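Local coordinates for protein putative triphosphoribosyl-dephospho-coA synthase (Archaeoglobus fulgidus DSM 4304, PDB 3H9P) that is of unknown function but belongs to the CitG family, whose members probably bind ATP and make triphosphoribosyl-dephospho-CoA, at residues A83-L87 with L150-F154. Residues are numbered along the deposited sequence; the frame is centred on the assembly and turned at random.
Sequences ARNRL and LVDGF
The carbonyl oxygen of Val151, at the C-terminal end of helix 145-151, receives three hydrogen bonds, two of them from Arg84. Arg84 NH2 lies 2.7 Å from Val151 O, in the carbonyl plane and on a lone pair, although the oxygen sits 23° out of the guanidinium plane; Arg84 NE gives a second, weak bond to Val151 O, bent to 128°. The third donor is the hydroxyl of Tyr134. With CG anti to the backbone N (chi1 175°) and a bend at chi3, the arginine reaches across so that one guanidinium face lies against the turn, Asp152 C standing 3.7 Å above its centre and Gly153 N nearer the rim. A methionine in place of Arg84 has no N-H groups to offer and would probably leave Val151 O with Tyr134 as its remaining side-chain donor and the Asp152-Gly153 peptide without the flat guanidinium laid against it. One helical turn on, Leu87 CD1 packs 3.9 Å from Leu150 CG, the two side chains crossing at about a right angle. Leu87 CD1 and Ala83 CB each approach Phe154 CE2 to 4.0 Å, and helix 58-68 adds Leu67 to this apolar cluster. Gly153 takes a positive phi at which a side-chain CB would press on the carbonyl oxygen of Asp152, and Asp152 OD1 bonds to Lys155 N at the start of the next helix. In this all-helical fold, the contact is that of an arginine of helix 76-88 hydrogen-bonded to the carbonyl of Val151, in the last turn of helix 145-151, where the chain turns, through Asp152 and Gly153, into helix 155-167.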
loop_
_atom_site.group_PDB
_atom_site.type_symbol
_atom_site.label_atom_id
_atom_site.label_comp_id
_atom_site.label_asym_id
_atom_site.label_seq_id
_atom_site.Cartn_x
_atom_site.Cartn_y
_atom_site.Cartn_z
ATOM N N ALA A 83 -20.811 -14.065 6.035
ATOM C CA ALA A 83 -20.207 -13.018 5.171
ATOM C C ALA A 83 -18.781 -13.416 4.761
ATOM O O ALA A 83 -18.402 -13.310 3.612
ATOM C CB ALA A 83 -20.218 -11.646 5.877
ATOM N N ARG A 84 -18.000 -13.917 5.708
ATOM C CA ARG A 84 -16.672 -14.439 5.359
ATOM C C ARG A 84 -16.789 -15.578 4.334
ATOM O O ARG A 84 -16.025 -15.629 3.369
ATOM C CB ARG A 84 -15.955 -14.938 6.595
ATOM C CG ARG A 84 -14.643 -15.593 6.307
ATOM C CD ARG A 84 -14.032 -16.004 7.595
ATOM N NE ARG A 84 -12.594 -15.851 7.614
ATOM C CZ ARG A 84 -11.816 -16.348 8.580
ATOM N NH1 ARG A 84 -12.353 -17.031 9.602
ATOM N NH2 ARG A 84 -10.495 -16.173 8.525
ATOM N N ASN A 85 -17.729 -16.488 4.564
ATOM C CA ASN A 85 -17.984 -17.588 3.641
ATOM C C ASN A 85 -18.423 -17.110 2.242
ATOM O O ASN A 85 -17.895 -17.560 1.233
ATOM C CB ASN A 85 -19.005 -18.546 4.250
ATOM C CG ASN A 85 -18.417 -19.376 5.415
ATOM O OD1 ASN A 85 -17.200 -19.604 5.486
ATOM N ND2 ASN A 85 -19.281 -19.841 6.316
ATOM N N ARG A 86 -19.356 -16.165 2.183
ATOM C CA ARG A 86 -19.690 -15.567 0.912
ATOM C C ARG A 86 -18.497 -14.863 0.263
ATOM O O ARG A 86 -18.344 -14.891 -0.948
ATOM C CB ARG A 86 -20.896 -14.625 1.020
ATOM C CG ARG A 86 -22.200 -15.362 1.129
ATOM C CD ARG A 86 -23.446 -14.418 1.016
ATOM N NE ARG A 86 -24.632 -15.264 0.873
ATOM C CZ ARG A 86 -25.333 -15.747 1.902
ATOM N NH1 ARG A 86 -25.005 -15.431 3.160
ATOM N NH2 ARG A 86 -26.362 -16.549 1.671
ATOM N N LEU A 87 -17.643 -14.240 1.064
ATOM C CA LEU A 87 -16.449 -13.551 0.519
ATOM C C LEU A 87 -15.483 -14.518 -0.161
ATOM O O LEU A 87 -14.907 -14.210 -1.222
ATOM C CB LEU A 87 -15.729 -12.766 1.632
ATOM C CG LEU A 87 -16.383 -11.434 1.980
ATOM C CD1 LEU A 87 -15.937 -10.964 3.381
ATOM C CD2 LEU A 87 -16.109 -10.360 0.925
ATOM N N LEU A 150 -12.241 -8.355 6.245
ATOM C CA LEU A 150 -12.838 -9.124 5.182
ATOM C C LEU A 150 -12.270 -10.534 5.198
ATOM O O LEU A 150 -12.936 -11.478 4.740
ATOM C CB LEU A 150 -12.673 -8.435 3.817
ATOM C CG LEU A 150 -13.956 -7.662 3.383
ATOM C CD1 LEU A 150 -14.247 -6.526 4.305
ATOM C CD2 LEU A 150 -13.900 -7.161 1.939
ATOM N N VAL A 151 -11.068 -10.678 5.755
ATOM C CA VAL A 151 -10.391 -11.962 5.743
ATOM C C VAL A 151 -10.569 -12.815 7.027
ATOM O O VAL A 151 -10.543 -14.015 6.955
ATOM C CB VAL A 151 -8.874 -11.811 5.378
ATOM C CG1 VAL A 151 -8.100 -13.043 5.776
ATOM C CG2 VAL A 151 -8.698 -11.555 3.872
ATOM N N ASP A 152 -10.752 -12.193 8.185
ATOM C CA ASP A 152 -10.692 -12.916 9.436
ATOM C C ASP A 152 -12.034 -12.976 10.108
ATOM O O ASP A 152 -12.081 -13.103 11.306
ATOM C CB ASP A 152 -9.708 -12.249 10.419
ATOM C CG ASP A 152 -10.190 -10.829 10.922
ATOM O OD1 ASP A 152 -11.406 -10.409 10.831
ATOM O OD2 ASP A 152 -9.306 -10.116 11.432
ATOM N N GLY A 153 -13.120 -12.808 9.370
ATOM C CA GLY A 153 -14.436 -12.869 9.977
ATOM C C GLY A 153 -14.904 -11.612 10.700
ATOM O O GLY A 153 -15.724 -11.697 11.594
ATOM N N PHE A 154 -14.397 -10.444 10.342
ATOM C CA PHE A 154 -14.936 -9.213 10.930
ATOM C C PHE A 154 -14.705 -9.104 12.457
ATOM O O PHE A 154 -15.581 -8.670 13.201
ATOM C CB PHE A 154 -16.439 -9.049 10.581
ATOM C CG PHE A 154 -16.683 -8.731 9.127
ATOM C CD1 PHE A 154 -16.730 -7.404 8.688
ATOM C CD2 PHE A 154 -16.839 -9.750 8.206
ATOM C CE1 PHE A 154 -16.911 -7.110 7.370
ATOM C CE2 PHE A 154 -17.043 -9.468 6.866
ATOM C CZ PHE A 154 -17.077 -8.129 6.434
#